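Local structure of FixK2 protein (4I2O) at residues M182-I187 / E196-A201; A162-E167 / D189-T194. The protein binds DNA as a two-subunit regulator of the CRP/FNR superfamily and probably controls transcription of genes linked to nitrogen fixation. The protein carries 1 engineered substitution. One frame throughout, in Å; residues are numbered along the deposited sequence.

Contact 1 (M182-I187 / E196-A201); sequences MSRRDI and ETVSRA. Engineered in segment 182-187: S183 (natural residue Cys). With nucleotides of chain C.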
ATOM      1  N   MET A 182      16.578 -13.470   3.439  1.00 20.19           N
ATOM      2  CA  MET A 182      16.477 -13.173   2.033  1.00 21.38           C
ATOM      3  C   MET A 182      17.767 -12.524   1.434  1.00 17.93           C
ATOM      4  O   MET A 182      18.623 -11.946   2.177  1.00 21.81           O
ATOM      5  CB  MET A 182      15.235 -12.234   1.834  1.00 18.09           C
ATOM      6  CG  MET A 182      15.501 -10.769   2.248  1.00 19.32           C
ATOM      7  SD  MET A 182      15.702 -10.432   3.990  1.00 20.76           S
ATOM      8  CE  MET A 182      14.036 -10.499   4.681  1.00 22.77           C
ATOM      9  N   SER A 183      17.867 -12.624   0.110  1.00 19.10           N
ATOM     10  CA  SER A 183      18.973 -12.114  -0.674  1.00 20.13           C
ATOM     11  C   SER A 183      18.910 -10.612  -0.818  1.00 19.47           C
ATOM     12  O   SER A 183      17.893  -9.989  -0.505  1.00 20.24           O
ATOM     13  CB  SER A 183      18.890 -12.706  -2.091  1.00 24.88           C
ATOM     14  OG  SER A 183      17.703 -12.197  -2.707  1.00 22.71           O
ATOM     15  N   ARG A 184      19.991 -10.038  -1.340  1.00 19.23           N
ATOM     16  CA  ARG A 184      20.047  -8.609  -1.580  1.00 15.99           C
ATOM     17  C   ARG A 184      19.041  -8.211  -2.673  1.00 15.40           C
ATOM     18  O   ARG A 184      18.478  -7.082  -2.697  1.00 19.04           O
ATOM     19  CB  ARG A 184      21.529  -8.222  -1.990  1.00 17.71           C
ATOM     20  CG  ARG A 184      22.595  -8.463  -0.832  1.00 21.56           C
ATOM     21  CD  ARG A 184      22.318  -7.540   0.391  1.00 21.62           C
ATOM     22  NE  ARG A 184      23.500  -7.482   1.290  1.00 20.02           N
ATOM     23  CZ  ARG A 184      23.572  -8.017   2.514  1.00 20.53           C
ATOM     24  NH1 ARG A 184      22.551  -8.731   3.064  1.00 20.98           N
ATOM     25  NH2 ARG A 184      24.693  -7.833   3.199  1.00 23.14           N
ATOM     26  N   ARG A 185      18.812  -9.116  -3.617  1.00 19.02           N
ATOM     27  CA  ARG A 185      17.843  -8.809  -4.658  1.00 14.96           C
ATOM     28  C   ARG A 185      16.418  -8.770  -4.065  1.00 18.39           C
ATOM     29  O   ARG A 185      15.583  -7.908  -4.473  1.00 18.68           O
ATOM     30  CB  ARG A 185      17.912  -9.906  -5.729  1.00 19.46           C
ATOM     31  CG  ARG A 185      16.878  -9.678  -6.873  1.00 26.37           C
ATOM     32  CD  ARG A 185      17.029 -10.772  -7.961  1.00 29.45           C
ATOM     33  NE  ARG A 185      18.215 -10.462  -8.775  1.00 32.71           N
ATOM     34  CZ  ARG A 185      18.227  -9.430  -9.633  1.00 42.99           C
ATOM     35  NH1 ARG A 185      17.133  -8.655  -9.815  1.00 43.68           N
ATOM     36  NH2 ARG A 185      19.313  -9.155 -10.317  1.00 39.41           N
ATOM     37  N   ASP A 186      16.112  -9.676  -3.145  1.00 18.49           N
ATOM     38  CA  ASP A 186      14.777  -9.557  -2.522  1.00 16.09           C
ATOM     39  C   ASP A 186      14.706  -8.260  -1.733  1.00 18.32           C
ATOM     40  O   ASP A 186      13.656  -7.575  -1.717  1.00 18.81           O
ATOM     41  CB  ASP A 186      14.534 -10.713  -1.524  1.00 18.87           C
ATOM     42  CG  ASP A 186      14.119 -12.003  -2.181  1.00 20.33           C
ATOM     43  OD1 ASP A 186      14.136 -12.135  -3.408  1.00 21.62           O
ATOM     44  OD2 ASP A 186      13.801 -12.942  -1.411  1.00 24.73           O
ATOM     45  N   ILE A 187      15.776  -7.901  -1.006  1.00 16.23           N
ATOM     46  CA  ILE A 187      15.698  -6.626  -0.257  1.00 15.33           C
ATOM     47  C   ILE A 187      15.477  -5.461  -1.228  1.00 16.56           C
ATOM     48  O   ILE A 187      14.672  -4.580  -0.947  1.00 17.79           O
ATOM     49  CB  ILE A 187      16.931  -6.361   0.611  1.00 16.59           C
ATOM     50  CG1 ILE A 187      17.066  -7.532   1.651  1.00 17.47           C
ATOM     51  CG2 ILE A 187      16.845  -5.030   1.348  1.00 18.15           C
ATOM     52  CD1 ILE A 187      18.447  -7.490   2.381  1.00 22.58           C
ATOM     53  N   GLU A 196      22.519  -3.725  -5.822  1.00 17.07           N
ATOM     54  CA  GLU A 196      23.804  -3.029  -5.706  1.00 21.51           C
ATOM     55  C   GLU A 196      23.643  -1.809  -4.802  1.00 20.35           C
ATOM     56  O   GLU A 196      24.483  -1.531  -3.964  1.00 21.42           O
ATOM     57  CB  GLU A 196      24.289  -2.528  -7.080  1.00 23.11           C
ATOM     58  CG  GLU A 196      24.739  -3.628  -8.008  1.00 23.90           C
ATOM     59  CD  GLU A 196      23.697  -4.017  -9.036  1.00 30.74           C
ATOM     60  OE1 GLU A 196      22.465  -4.046  -8.689  1.00 24.86           O
ATOM     61  OE2 GLU A 196      24.121  -4.240 -10.208  1.00 39.80           O
ATOM     62  N   THR A 197      22.588  -1.024  -5.031  1.00 18.77           N
ATOM     63  CA  THR A 197      22.353   0.104  -4.144  1.00 16.12           C
ATOM     64  C   THR A 197      22.176  -0.304  -2.684  1.00 17.47           C
ATOM     65  O   THR A 197      22.716   0.338  -1.756  1.00 19.09           O
ATOM     66  CB  THR A 197      21.126   0.873  -4.658  1.00 18.33           C
ATOM     67  OG1 THR A 197      21.579   1.494  -5.883  1.00 17.68           O
ATOM     68  CG2 THR A 197      20.761   2.004  -3.657  1.00 24.45           C
ATOM     69  N   VAL A 198      21.367  -1.334  -2.453  1.00 16.85           N
ATOM     70  CA  VAL A 198      21.253  -1.886  -1.085  1.00 19.00           C
ATOM     71  C   VAL A 198      22.625  -2.292  -0.549  1.00 19.66           C
ATOM     72  O   VAL A 198      22.996  -1.930   0.572  1.00 17.48           O
ATOM     73  CB  VAL A 198      20.262  -3.068  -1.067  1.00 18.30           C
ATOM     74  CG1 VAL A 198      20.288  -3.790   0.300  1.00 18.97           C
ATOM     75  CG2 VAL A 198      18.841  -2.584  -1.377  1.00 17.53           C
ATOM     76  N   SER A 199      23.416  -3.016  -1.336  1.00 18.90           N
ATOM     77  CA  SER A 199      24.780  -3.404  -0.849  1.00 21.39           C
ATOM     78  C   SER A 199      25.597  -2.180  -0.431  1.00 24.60           C
ATOM     79  O   SER A 199      26.251  -2.180   0.630  1.00 22.26           O
ATOM     80  CB  SER A 199      25.519  -4.120  -1.983  1.00 21.78           C
ATOM     81  OG  SER A 199      26.774  -4.660  -1.555  1.00 23.27           O
ATOM     82  N   ARG A 200      25.573  -1.120  -1.258  1.00 24.84           N
ATOM     83  CA  ARG A 200      26.367   0.060  -0.969  1.00 21.71           C
ATOM     84  C   ARG A 200      25.952   0.749   0.307  1.00 20.06           C
ATOM     85  O   ARG A 200      26.815   1.220   1.069  1.00 23.07           O
ATOM     86  CB  ARG A 200      26.303   1.102  -2.162  1.00 24.23           C
ATOM     87  CG  ARG A 200      26.719   0.510  -3.519  1.00 27.12           C
ATOM     88  CD  ARG A 200      26.682   1.609  -4.683  1.00 22.65           C
ATOM     89  NE  ARG A 200      26.431   0.982  -5.982  1.00 24.50           N
ATOM     90  CZ  ARG A 200      27.357   0.339  -6.686  1.00 25.69           C
ATOM     91  NH1 ARG A 200      28.618   0.225  -6.231  1.00 26.84           N
ATOM     92  NH2 ARG A 200      27.017  -0.211  -7.847  1.00 26.28           N
ATOM     93  N   ALA A 201      24.641   0.819   0.555  1.00 21.35           N
ATOM     94  CA  ALA A 201      24.142   1.478   1.744  1.00 24.31           C
ATOM     95  C   ALA A 201      24.556   0.656   2.962  1.00 22.42           C
ATOM     96  O   ALA A 201      25.003   1.202   3.984  1.00 21.60           O
ATOM     97  CB  ALA A 201      22.606   1.589   1.696  1.00 19.70           C
TER
ATOM     98  P    DA C   7      23.071 -12.253  -1.167  1.00 27.86           P
ATOM     99  OP1  DA C   7      22.557 -12.416   0.212  1.00 29.71           O
ATOM    100  OP2  DA C   7      22.211 -11.627  -2.237  1.00 26.38           O
ATOM    101  O5'  DA C   7      24.412 -11.417  -1.180  1.00 26.98           O
ATOM    102  C5'  DA C   7      25.554 -11.842  -0.278  1.00 28.61           C
ATOM    103  C4'  DA C   7      26.712 -10.880  -0.582  1.00 27.68           C
ATOM    104  O4'  DA C   7      27.264 -11.232  -1.874  1.00 29.37           O
ATOM    105  C3'  DA C   7      26.325  -9.414  -0.630  1.00 29.44           C
ATOM    106  O3'  DA C   7      27.068  -8.851   0.503  1.00 24.92           O
ATOM    107  C2'  DA C   7      26.846  -8.897  -2.010  1.00 26.26           C
ATOM    108  C1'  DA C   7      27.816 -10.046  -2.402  1.00 27.71           C
ATOM    109  N9   DA C   7      27.828 -10.260  -3.850  1.00 37.40           N
ATOM    110  C8   DA C   7      26.771 -10.579  -4.665  1.00 34.55           C
ATOM    111  N7   DA C   7      27.084 -10.730  -5.942  1.00 44.83           N
ATOM    112  C5   DA C   7      28.477 -10.538  -5.965  1.00 40.96           C
ATOM    113  C6   DA C   7      29.399 -10.552  -7.011  1.00 47.36           C
ATOM    114  N6   DA C   7      28.977 -10.832  -8.257  1.00 47.36           N
ATOM    115  N1   DA C   7      30.737 -10.328  -6.715  1.00 54.08           N
ATOM    116  C2   DA C   7      31.006 -10.058  -5.409  1.00 53.25           C
ATOM    117  N3   DA C   7      30.156  -9.995  -4.333  1.00 32.32           N
ATOM    118  C4   DA C   7      28.935 -10.256  -4.692  1.00 35.62           C
ATOM    119  P    DT C   8      27.097  -7.218   0.740  1.00 24.53           P
ATOM    120  OP1  DT C   8      27.495  -7.054   2.207  1.00 27.87           O
ATOM    121  OP2  DT C   8      25.968  -6.627   0.027  1.00 21.89           O
ATOM    122  O5'  DT C   8      28.444  -6.726  -0.095  1.00 27.03           O
ATOM    123  C5'  DT C   8      29.654  -7.318   0.371  1.00 30.66           C
ATOM    124  C4'  DT C   8      30.754  -6.844  -0.561  1.00 34.53           C
ATOM    125  O4'  DT C   8      30.501  -7.281  -1.917  1.00 29.16           O
ATOM    126  C3'  DT C   8      30.866  -5.309  -0.674  1.00 29.64           C
ATOM    127  O3'  DT C   8      32.212  -5.073  -0.351  1.00 34.99           O
ATOM    128  C2'  DT C   8      30.616  -4.889  -2.118  1.00 29.71           C
ATOM    129  C1'  DT C   8      30.897  -6.198  -2.812  1.00 27.21           C
ATOM    130  N1   DT C   8      30.133  -6.460  -4.109  1.00 28.36           N
ATOM    131  C2   DT C   8      30.815  -6.692  -5.309  1.00 33.05           C
ATOM    132  O2   DT C   8      32.042  -6.623  -5.453  1.00 32.02           O
ATOM    133  N3   DT C   8      30.046  -7.007  -6.385  1.00 29.01           N
ATOM    134  C4   DT C   8      28.636  -7.093  -6.392  1.00 28.89           C
ATOM    135  O4   DT C   8      28.062  -7.433  -7.429  1.00 28.43           O
ATOM    136  C5   DT C   8      27.962  -6.833  -5.127  1.00 28.18           C
ATOM    137  C7   DT C   8      26.440  -6.898  -5.048  1.00 26.93           C
ATOM    138  C6   DT C   8      28.724  -6.547  -4.036  1.00 24.87           C
ATOM    139  P    DT C   9      32.724  -3.590  -0.049  1.00 35.53           P
ATOM    140  OP1  DT C   9      33.877  -3.705   0.865  1.00 39.19           O
ATOM    141  OP2  DT C   9      31.548  -2.754   0.291  1.00 40.18           O
ATOM    142  O5'  DT C   9      33.165  -3.050  -1.495  1.00 34.38           O
ATOM    143  C5'  DT C   9      34.382  -3.611  -2.115  1.00 31.58           C
ATOM    144  C4'  DT C   9      34.334  -3.081  -3.530  1.00 37.56           C
ATOM    145  O4'  DT C   9      33.180  -3.568  -4.270  1.00 32.82           O
ATOM    146  C3'  DT C   9      34.227  -1.560  -3.634  1.00 39.94           C
ATOM    147  O3'  DT C   9      35.524  -1.138  -4.067  1.00 42.91           O
ATOM    148  C2'  DT C   9      33.217  -1.318  -4.734  1.00 35.18           C
ATOM    149  C1'  DT C   9      33.008  -2.679  -5.353  1.00 32.83           C
ATOM    150  N1   DT C   9      31.650  -2.994  -5.913  1.00 28.97           N
ATOM    151  C2   DT C   9      31.617  -3.504  -7.209  1.00 29.35           C
ATOM    152  O2   DT C   9      32.621  -3.648  -7.931  1.00 31.53           O
ATOM    153  N3   DT C   9      30.378  -3.824  -7.681  1.00 28.70           N
ATOM    154  C4   DT C   9      29.187  -3.732  -6.991  1.00 28.00           C
ATOM    155  O4   DT C   9      28.124  -4.082  -7.517  1.00 27.06           O
ATOM    156  C5   DT C   9      29.270  -3.216  -5.641  1.00 24.73           C
ATOM    157  C7   DT C   9      27.977  -3.079  -4.830  1.00 25.80           C
ATOM    158  C6   DT C   9      30.488  -2.917  -5.149  1.00 27.83           C
TER

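Contact 2 (A162-E167 / D189-T194); sequences ATFLLE and DYLGLT. With nucleotides of chain D.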
ATOM      1  N   ALA A 162      17.659   2.028   5.959  1.00 19.85           N
ATOM      2  CA  ALA A 162      17.616   2.159   7.404  1.00 20.34           C
ATOM      3  C   ALA A 162      16.223   1.763   7.899  1.00 20.46           C
ATOM      4  O   ALA A 162      16.102   1.115   8.937  1.00 20.92           O
ATOM      5  CB  ALA A 162      17.933   3.580   7.802  1.00 20.70           C
ATOM      6  N   THR A 163      15.178   2.157   7.169  1.00 16.42           N
ATOM      7  CA  THR A 163      13.810   1.724   7.583  1.00 16.86           C
ATOM      8  C   THR A 163      13.753   0.195   7.626  1.00 19.99           C
ATOM      9  O   THR A 163      13.268  -0.389   8.595  1.00 18.96           O
ATOM     10  CB  THR A 163      12.738   2.237   6.617  1.00 18.48           C
ATOM     11  OG1 THR A 163      12.809   3.641   6.673  1.00 21.00           O
ATOM     12  CG2 THR A 163      11.306   1.799   7.108  1.00 18.82           C
ATOM     13  N   PHE A 164      14.243  -0.439   6.564  1.00 16.94           N
ATOM     14  CA  PHE A 164      14.210  -1.882   6.424  1.00 20.16           C
ATOM     15  C   PHE A 164      14.953  -2.527   7.579  1.00 18.25           C
ATOM     16  O   PHE A 164      14.437  -3.476   8.231  1.00 17.32           O
ATOM     17  CB  PHE A 164      14.848  -2.291   5.096  1.00 17.37           C
ATOM     18  CG  PHE A 164      15.177  -3.770   5.015  1.00 18.92           C
ATOM     19  CD1 PHE A 164      14.140  -4.695   4.714  1.00 18.48           C
ATOM     20  CD2 PHE A 164      16.467  -4.216   5.207  1.00 17.70           C
ATOM     21  CE1 PHE A 164      14.390  -6.061   4.612  1.00 23.70           C
ATOM     22  CE2 PHE A 164      16.775  -5.624   5.139  1.00 19.52           C
ATOM     23  CZ  PHE A 164      15.711  -6.540   4.819  1.00 22.04           C
ATOM     24  N   LEU A 165      16.180  -2.097   7.859  1.00 16.75           N
ATOM     25  CA  LEU A 165      16.959  -2.716   8.973  1.00 18.77           C
ATOM     26  C   LEU A 165      16.257  -2.595  10.325  1.00 20.55           C
ATOM     27  O   LEU A 165      16.217  -3.528  11.129  1.00 21.11           O
ATOM     28  CB  LEU A 165      18.287  -2.034   9.100  1.00 19.62           C
ATOM     29  CG  LEU A 165      19.247  -2.353   7.956  1.00 19.76           C
ATOM     30  CD1 LEU A 165      20.457  -1.366   7.909  1.00 21.24           C
ATOM     31  CD2 LEU A 165      19.689  -3.842   7.956  1.00 19.07           C
ATOM     32  N   LEU A 166      15.687  -1.435  10.600  1.00 19.12           N
ATOM     33  CA  LEU A 166      14.899  -1.286  11.817  1.00 18.78           C
ATOM     34  C   LEU A 166      13.648  -2.162  11.898  1.00 21.69           C
ATOM     35  O   LEU A 166      13.330  -2.686  12.972  1.00 20.32           O
ATOM     36  CB  LEU A 166      14.554   0.191  12.042  1.00 21.14           C
ATOM     37  CG  LEU A 166      15.748   1.137  12.355  1.00 24.05           C
ATOM     38  CD1 LEU A 166      15.247   2.577  12.145  1.00 28.99           C
ATOM     39  CD2 LEU A 166      16.260   0.949  13.769  1.00 27.25           C
ATOM     40  N   GLU A 167      12.927  -2.294  10.778  1.00 18.72           N
ATOM     41  CA  GLU A 167      11.775  -3.197  10.723  1.00 17.26           C
ATOM     42  C   GLU A 167      12.233  -4.641  10.986  1.00 20.17           C
ATOM     43  O   GLU A 167      11.608  -5.406  11.777  1.00 17.81           O
ATOM     44  CB  GLU A 167      11.099  -3.113   9.348  1.00 20.32           C
ATOM     45  CG  GLU A 167       9.888  -4.035   9.297  1.00 19.42           C
ATOM     46  CD  GLU A 167       9.207  -4.101   7.957  1.00 21.33           C
ATOM     47  OE1 GLU A 167       9.767  -3.701   6.904  1.00 17.04           O
ATOM     48  OE2 GLU A 167       8.067  -4.569   7.944  1.00 20.70           O
ATOM     49  N   ASP A 189      14.067  -5.496  -4.164  1.00 20.37           N
ATOM     50  CA  ASP A 189      12.671  -5.534  -4.680  1.00 19.66           C
ATOM     51  C   ASP A 189      11.607  -5.215  -3.655  1.00 16.02           C
ATOM     52  O   ASP A 189      10.522  -4.761  -4.039  1.00 17.34           O
ATOM     53  CB  ASP A 189      12.320  -6.876  -5.425  1.00 16.31           C
ATOM     54  CG  ASP A 189      13.110  -7.041  -6.687  1.00 16.84           C
ATOM     55  OD1 ASP A 189      13.547  -6.005  -7.251  1.00 19.12           O
ATOM     56  OD2 ASP A 189      13.200  -8.189  -7.206  1.00 18.00           O
ATOM     57  N   TYR A 190      11.946  -5.296  -2.362  1.00 15.41           N
ATOM     58  CA  TYR A 190      11.030  -4.787  -1.321  1.00 17.91           C
ATOM     59  C   TYR A 190      11.117  -3.284  -1.220  1.00 16.71           C
ATOM     60  O   TYR A 190      10.105  -2.598  -1.001  1.00 15.84           O
ATOM     61  CB  TYR A 190      11.487  -5.399   0.031  1.00 18.13           C
ATOM     62  CG  TYR A 190      10.644  -5.071   1.282  1.00 15.69           C
ATOM     63  CD1 TYR A 190       9.246  -5.289   1.325  1.00 15.23           C
ATOM     64  CD2 TYR A 190      11.259  -4.582   2.420  1.00 15.76           C
ATOM     65  CE1 TYR A 190       8.517  -5.070   2.506  1.00 18.81           C
ATOM     66  CE2 TYR A 190      10.522  -4.363   3.609  1.00 18.51           C
ATOM     67  CZ  TYR A 190       9.173  -4.622   3.638  1.00 20.33           C
ATOM     68  OH  TYR A 190       8.430  -4.453   4.795  1.00 18.49           O
ATOM     69  N   LEU A 191      12.304  -2.734  -1.470  1.00 17.54           N
ATOM     70  CA  LEU A 191      12.539  -1.302  -1.244  1.00 15.84           C
ATOM     71  C   LEU A 191      12.523  -0.458  -2.538  1.00 15.77           C
ATOM     72  O   LEU A 191      12.817   0.725  -2.464  1.00 16.01           O
ATOM     73  CB  LEU A 191      13.940  -1.051  -0.572  1.00 15.34           C
ATOM     74  CG  LEU A 191      14.131  -1.774   0.775  1.00 18.59           C
ATOM     75  CD1 LEU A 191      15.570  -1.492   1.328  1.00 14.93           C
ATOM     76  CD2 LEU A 191      12.997  -1.243   1.707  1.00 17.52           C
ATOM     77  N   GLY A 192      12.204  -1.037  -3.695  1.00 12.76           N
ATOM     78  CA  GLY A 192      12.165  -0.253  -4.942  1.00 13.04           C
ATOM     79  C   GLY A 192      13.556   0.160  -5.373  1.00 18.99           C
ATOM     80  O   GLY A 192      13.736   1.199  -6.012  1.00 17.15           O
ATOM     81  N   LEU A 193      14.563  -0.650  -5.026  1.00 14.58           N
ATOM     82  CA  LEU A 193      16.024  -0.336  -5.326  1.00 13.65           C
ATOM     83  C   LEU A 193      16.679  -1.541  -5.979  1.00 18.51           C
ATOM     84  O   LEU A 193      16.124  -2.621  -5.969  1.00 17.92           O
ATOM     85  CB  LEU A 193      16.816  -0.053  -3.997  1.00 14.26           C
ATOM     86  CG  LEU A 193      16.305   1.130  -3.143  1.00 14.34           C
ATOM     87  CD1 LEU A 193      17.038   1.141  -1.780  1.00 17.80           C
ATOM     88  CD2 LEU A 193      16.566   2.451  -3.954  1.00 15.63           C
ATOM     89  N   THR A 194      17.884  -1.364  -6.547  1.00 15.32           N
ATOM     90  CA  THR A 194      18.704  -2.515  -7.021  1.00 16.31           C
ATOM     91  C   THR A 194      19.451  -3.082  -5.849  1.00 21.04           C
ATOM     92  O   THR A 194      19.692  -2.404  -4.820  1.00 18.23           O
ATOM     93  CB  THR A 194      19.764  -2.079  -8.113  1.00 16.60           C
ATOM     94  OG1 THR A 194      20.598  -1.086  -7.522  1.00 19.24           O
ATOM     95  CG2 THR A 194      19.076  -1.482  -9.345  1.00 18.21           C
TER
ATOM     96  P    DA D  19      18.235   2.107  -7.960  1.00 20.40           P
ATOM     97  OP1  DA D  19      16.832   1.577  -7.939  1.00 16.04           O
ATOM     98  OP2  DA D  19      19.291   1.442  -7.127  1.00 18.89           O
ATOM     99  O5'  DA D  19      18.649   2.163  -9.484  1.00 20.86           O
ATOM    100  C5'  DA D  19      17.906   2.912 -10.438  1.00 22.02           C
ATOM    101  C4'  DA D  19      18.391   2.522 -11.827  1.00 21.96           C
ATOM    102  O4'  DA D  19      19.694   3.156 -12.072  1.00 20.77           O
ATOM    103  C3'  DA D  19      18.646   1.028 -12.090  1.00 23.78           C
ATOM    104  O3'  DA D  19      18.078   0.817 -13.438  1.00 23.62           O
ATOM    105  C2'  DA D  19      20.157   0.827 -11.983  1.00 23.61           C
ATOM    106  C1'  DA D  19      20.712   2.221 -12.331  1.00 18.52           C
ATOM    107  N9   DA D  19      21.849   2.583 -11.500  1.00 22.35           N
ATOM    108  C8   DA D  19      21.990   2.578 -10.140  1.00 21.67           C
ATOM    109  N7   DA D  19      23.179   2.978  -9.684  1.00 22.11           N
ATOM    110  C5   DA D  19      23.863   3.278 -10.847  1.00 26.08           C
ATOM    111  C6   DA D  19      25.151   3.800 -11.035  1.00 25.04           C
ATOM    112  N6   DA D  19      25.997   4.072 -10.014  1.00 25.62           N
ATOM    113  N1   DA D  19      25.560   4.009 -12.318  1.00 30.94           N
ATOM    114  C2   DA D  19      24.678   3.745 -13.305  1.00 25.33           C
ATOM    115  N3   DA D  19      23.427   3.289 -13.259  1.00 26.95           N
ATOM    116  C4   DA D  19      23.068   3.040 -11.973  1.00 20.31           C
TER

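Contact 1 (M182-I187 / E196-A201)
I187 and V198 make the apolar part of this contact. Their side chains cross at about a right angle, with I187 CG2 lying 3.8 Å from V198 CG1. On the DNA side of this pair, R184 CD reaches within 4.3 Å of the same CG1. The two helices belong to a helix-turn-helix: 184-191 comes first, and 195-207 is the recognition helix.

The polar part runs through the DNA backbone. R184 NE gives a hydrogen bond of 2.9 Å to OP2 of DT8 in chain C, at the edge of the guanidinium. R184 NH2 adds a bond of 3.1 Å to OP1 of the same phosphate. The carbonyl A216 O is a second acceptor for NH2. The bend at chi2 (-64°) lays CD beside V198, and the guanidinium beyond it meets the phosphate. S199 OG, from the other helix, donates to the same OP2 at 2.6 Å. The R184 backbone N bonds almost straight (173°) to OP2 of DA7 in chain C. Without the guanidinium, as with an alanine here, the DT8 phosphate is likely to lose its charged partner and A216 O this donor. The engineered S183 caps the helix, its OG accepting from D186 N at 3.0 Å.

Base contacts come from 196-201. The methyl C7 of DT9 in chain C lies over one face of the R200 guanidinium, off centre. R200 also bonds a guanine base, and E196 a cytosine base. R184 NE and S199 OG hold one OP2 from two helices, consistent with the pair being set on the backbone as one unit.

Contact 2 (A162-E167 / D189-T194)
Y190, on helix 184-191, reaches two residues of helix 157-172, F164 and E167. From CB, its CG stands opposite the backbone N (chi1 -177°), which sends the ring toward that helix. Along one side of the ring, CD2 meets F164 CD1 at 3.7 Å. The next atom, CE2, is 3.8 Å from the same F164 CD1 and lies at the edge of the F164 ring, in its plane. CE2 also comes within 3.4 Å of E167 OE1. At the tip, Y190 OH donates to E167 OE1 at 2.6 Å. The carboxylate receives it through the syn lone pair of OE1. OE1 lies in plane at the edge of the tyrosine ring, and the carboxylate is turned 28° from that ring. E167 stretches out fully to meet the hydroxyl, while its OE2 pairs with R171 and H144.

L191 adds an apolar contact beside the tyrosine, its CD1 lying 3.9 Å from F164 CB. In the turn that follows, T194 N and OG1 both bond OP2 of DA19 in chain D, the OG1 bond measuring 2.9 Å.

H148 of the long helix 128-154 stacks on the Y190 ring, and the F85 ring of strand 80-86 meets it with planes about 55° apart. The contact therefore lies where the first helix of the helix-turn-helix, helix 157-172, helix 128-154 and a strand of the cyclic-nucleotide-binding-type domain come together.

Both contacts use helix 184-191 and are buried, and their centres lie about 8 Å apart. Contact 1 pairs the helix with 195-207 at the DNA. Contact 2 pairs it with 157-172, nearer the centre of the chain. They meet in one apolar core, where F164 CZ packs on I187 CG1 at 3.6 Å and V198 approaches L193. Their polar chemistry differs with place. In contact 1 it is directed at DNA phosphates and, through R200 and E196, at bases, while in contact 2 a tyrosine and a carboxylate bond within the protein. T194 OG1 of contact 2 also accepts from T197 N, as the N-cap of the recognition helix.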